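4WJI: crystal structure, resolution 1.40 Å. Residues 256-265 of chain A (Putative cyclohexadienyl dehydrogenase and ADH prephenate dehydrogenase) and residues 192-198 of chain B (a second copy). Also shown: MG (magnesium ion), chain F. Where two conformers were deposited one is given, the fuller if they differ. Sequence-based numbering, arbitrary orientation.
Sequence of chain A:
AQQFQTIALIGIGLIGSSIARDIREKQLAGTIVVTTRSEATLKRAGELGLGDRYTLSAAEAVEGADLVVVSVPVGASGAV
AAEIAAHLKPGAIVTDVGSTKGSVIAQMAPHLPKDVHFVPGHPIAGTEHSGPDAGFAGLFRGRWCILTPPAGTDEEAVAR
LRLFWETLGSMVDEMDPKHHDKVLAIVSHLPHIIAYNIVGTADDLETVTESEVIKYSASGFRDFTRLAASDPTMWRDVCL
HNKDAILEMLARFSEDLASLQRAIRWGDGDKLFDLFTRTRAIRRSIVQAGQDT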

# COMPACT_ATOMS: atom_id res chain seq x y z
N ASP A 256 14.54 -6.25 -13.03
CA ASP A 256 14.98 -5.29 -12.02
C ASP A 256 15.13 -5.95 -10.66
O ASP A 256 16.13 -5.67 -9.93
CB ASP A 256 13.97 -4.15 -11.94
CG ASP A 256 14.05 -3.17 -13.13
OD1 ASP A 256 14.94 -3.31 -14.04
OD2 ASP A 256 13.21 -2.24 -13.20
N LEU A 257 14.23 -6.88 -10.32
CA LEU A 257 14.33 -7.55 -9.04
C LEU A 257 15.57 -8.45 -8.97
O LEU A 257 16.20 -8.54 -7.94
CB LEU A 257 13.06 -8.35 -8.73
CG LEU A 257 12.94 -8.86 -7.31
CD1 LEU A 257 12.93 -7.71 -6.29
CD2 LEU A 257 11.70 -9.73 -7.11
N ALA A 258 15.92 -9.12 -10.07
CA ALA A 258 17.19 -9.89 -10.09
C ALA A 258 18.39 -9.05 -9.78
O ALA A 258 19.30 -9.49 -9.06
CB ALA A 258 17.38 -10.55 -11.47
N SER A 259 18.41 -7.85 -10.31
CA SER A 259 19.52 -6.91 -10.05
C SER A 259 19.53 -6.43 -8.60
O SER A 259 20.59 -6.35 -7.95
CB SER A 259 19.42 -5.73 -11.00
OG SER A 259 19.56 -6.16 -12.34
N LEU A 260 18.37 -6.13 -8.05
CA LEU A 260 18.29 -5.76 -6.63
C LEU A 260 18.70 -6.93 -5.71
O LEU A 260 19.43 -6.74 -4.75
CB LEU A 260 16.86 -5.28 -6.32
CG LEU A 260 16.56 -4.59 -5.01
CD1 LEU A 260 17.57 -3.51 -4.70
CD2 LEU A 260 15.15 -3.99 -5.11
N GLN A 261 18.25 -8.15 -6.03
CA GLN A 261 18.62 -9.33 -5.31
C GLN A 261 20.16 -9.50 -5.32
O GLN A 261 20.76 -9.86 -4.27
CB GLN A 261 17.93 -10.55 -5.90
CG GLN A 261 18.04 -11.82 -5.13
CD GLN A 261 19.25 -12.64 -5.54
OE1 GLN A 261 20.06 -12.21 -6.37
NE2 GLN A 261 19.38 -13.82 -4.94
N ARG A 262 20.79 -9.23 -6.46
CA ARG A 262 22.24 -9.36 -6.56
C ARG A 262 22.94 -8.29 -5.70
O ARG A 262 23.93 -8.60 -5.00
CB ARG A 262 22.67 -9.22 -8.01
CG ARG A 262 24.12 -9.55 -8.23
CD ARG A 262 24.51 -9.65 -9.71
NE ARG A 262 24.39 -8.32 -10.33
CZ ARG A 262 23.47 -7.96 -11.22
NH1 ARG A 262 22.57 -8.83 -11.67
NH2 ARG A 262 23.47 -6.71 -11.69
N ALA A 263 22.44 -7.05 -5.70
CA ALA A 263 22.98 -6.00 -4.80
C ALA A 263 22.87 -6.40 -3.32
O ALA A 263 23.81 -6.18 -2.53
CB ALA A 263 22.28 -4.68 -5.03
N ILE A 264 21.77 -7.04 -2.93
CA ILE A 264 21.65 -7.52 -1.56
C ILE A 264 22.64 -8.69 -1.28
O ILE A 264 23.35 -8.72 -0.27
CB ILE A 264 20.20 -7.93 -1.24
CG1 ILE A 264 19.26 -6.72 -1.32
CG2 ILE A 264 20.09 -8.52 0.15
CD1 ILE A 264 17.79 -7.06 -1.19
N ARG A 265 22.70 -9.65 -2.20
CA ARG A 265 23.65 -10.75 -2.10
C ARG A 265 25.09 -10.30 -1.94
O ARG A 265 25.86 -10.94 -1.18
CB ARG A 265 23.58 -11.66 -3.37
CG ARG A 265 22.65 -12.84 -3.31
CD ARG A 265 22.88 -13.90 -4.44
NE ARG A 265 22.54 -13.39 -5.78
CZ ARG A 265 23.38 -13.32 -6.83
NH1 ARG A 265 24.65 -13.70 -6.73
NH2 ARG A 265 22.96 -12.83 -7.99
N HIS B 192 8.88 -3.82 1.65
CA HIS B 192 9.57 -2.59 1.25
C HIS B 192 10.43 -2.76 -0.01
O HIS B 192 10.45 -1.90 -0.88
CB HIS B 192 10.37 -1.98 2.41
CG HIS B 192 9.53 -1.28 3.44
ND1 HIS B 192 8.79 -1.93 4.39
CD2 HIS B 192 9.35 0.04 3.65
CE1 HIS B 192 8.20 -1.04 5.17
NE2 HIS B 192 8.50 0.17 4.72
N ILE B 193 11.20 -3.86 -0.06
CA ILE B 193 12.05 -4.14 -1.21
C ILE B 193 11.25 -4.22 -2.52
O ILE B 193 11.65 -3.62 -3.51
CB ILE B 193 12.83 -5.44 -0.98
CG1 ILE B 193 13.90 -5.19 0.09
CG2 ILE B 193 13.44 -5.99 -2.27
CD1 ILE B 193 14.45 -6.47 0.73
N ILE B 194 10.09 -4.90 -2.45
CA ILE B 194 9.24 -5.04 -3.60
C ILE B 194 8.64 -3.69 -4.01
O ILE B 194 8.53 -3.41 -5.20
CB ILE B 194 8.15 -6.12 -3.33
CG1 ILE B 194 8.75 -7.52 -3.13
CG2 ILE B 194 7.18 -6.21 -4.45
CD1 ILE B 194 9.68 -8.02 -4.19
N ALA B 195 8.25 -2.86 -3.02
CA ALA B 195 7.77 -1.52 -3.34
C ALA B 195 8.85 -0.67 -4.02
O ALA B 195 8.60 -0.03 -5.02
CB ALA B 195 7.28 -0.82 -2.09
N TYR B 196 10.07 -0.69 -3.48
CA TYR B 196 11.18 0.04 -4.14
C TYR B 196 11.35 -0.47 -5.58
O TYR B 196 11.59 0.32 -6.52
CB TYR B 196 12.48 -0.14 -3.38
CG TYR B 196 12.62 0.73 -2.15
CD1 TYR B 196 12.68 2.12 -2.27
CD2 TYR B 196 12.79 0.18 -0.85
CE1 TYR B 196 12.83 2.93 -1.17
CE2 TYR B 196 12.97 1.01 0.25
CZ TYR B 196 13.01 2.37 0.10
OH TYR B 196 13.23 3.16 1.23
N ASN B 197 11.23 -1.78 -5.76
CA ASN B 197 11.48 -2.36 -7.07
C ASN B 197 10.42 -1.93 -8.07
O ASN B 197 10.76 -1.54 -9.20
CB ASN B 197 11.59 -3.87 -7.03
CG ASN B 197 12.21 -4.40 -8.31
OD1 ASN B 197 13.39 -4.12 -8.59
ND2 ASN B 197 11.44 -5.12 -9.10
N ILE B 198 9.15 -1.97 -7.69
CA ILE B 198 8.13 -1.59 -8.66
C ILE B 198 8.18 -0.11 -9.00
O ILE B 198 7.96 0.26 -10.14
CB ILE B 198 6.76 -2.11 -8.28
CG1 ILE B 198 5.82 -2.01 -9.50
CG2 ILE B 198 6.22 -1.38 -7.13
CD1 ILE B 198 4.52 -2.73 -9.30
MG MG F . 15.25 -2.65 -15.91
O HOH W 1 13.82 -1.32 -15.45
O HOH W 2 13.81 -3.91 -16.53
O HOH W 3 16.79 -1.33 -15.19
O HOH W 4 15.38 -2.00 -17.82
O HOH W 5 16.77 -3.94 -16.27

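The two helical stretches, from two copies of one protein, cross with 130° between their N-to-C directions, and their axes come no closer than 10.1 Å. The backbones are nearest at Leu A257 and Asn B197, whose CA atoms lie 6.2 Å apart. The stretches bury 325 Å² between them, and no hydrogen bond crosses the contact, so the side chains meet by packing.

Ile B193 lies at the centre of the apolar part, with its CA-to-CB bond directed toward chain A. In its m,t rotamer (chi1 -71°, chi2 162°) the two arms reach different neighbours. Its CD1 meets Ile A264 CD1 at 3.9 Å, whereas its CG2 stands 3.9 Å from Leu A260 CD2 and 4.4 Å from Leu A257 CD1. Ile A264 has the matching m,t conformation (chi1 -64°, chi2 173°); chi2 near 180° extends its CD1 from a CB that already points toward the other helix, and the two isoleucines touch end to end.

Leu A257 and Leu A260 share the t,p rotamer, a common choice for leucine in helices, but start from different directions. The CA-to-CB bond of Leu A260 points toward chain B, and its CD2 lies 3.9 Å from the backbone O of Ile B193 as well as from CG2 of that residue. Leu A257 starts sideways, yet its CD1 comes within 3.9 Å of Ile B194 CD1. That second methyl is brought there by its own chi angles: the CA-to-CB bond of Ile B194 points away from chain A, but with chi1 at -64° and chi2 at -53° (m,m) the end of the side chain turns back and comes nearer.

Asn B197 has the largest area covered by the opposing stretch, 81 Å². Its CB points toward chain A, and chi1 of -165° (t) carries the amide group onto the first turn of the chain A stretch. OD1 is 3.3 Å from Asp A256 C and 3.4 Å from Asp A256 CB, and ND2 is 3.6 Å from Leu A257 CB. Proximity does not make these contacts polar bonds. Asn B197 OD1 and Asp A256 O, 3.4 Å apart, are both acceptors, and Leu A257 N, also 3.4 Å from Asn B197 OD1, presents its hydrogen at a poor angle. The ND2 group is satisfied elsewhere in the structure.

Asp A256 touches Asn B197 through its backbone and CB, while its carboxylate serves a different partner. With chi1 at -75° (m) and chi2 at -3°, OD1 binds the magnesium ion at 2.0 Å. Five waters at 2.0 to 2.2 Å from MG complete six ligands, so Asp A256 is the sole protein ligand.

Away from the contact, Gln A261 begins sideways but its end leads away. One helical turn on, Arg A265 NE donates to Gln A261 OE1 at 2.8 Å with an angle of 168°; the bond from Arg A265 NH2 to the same OE1, at 3.4 Å and 133°, is weak.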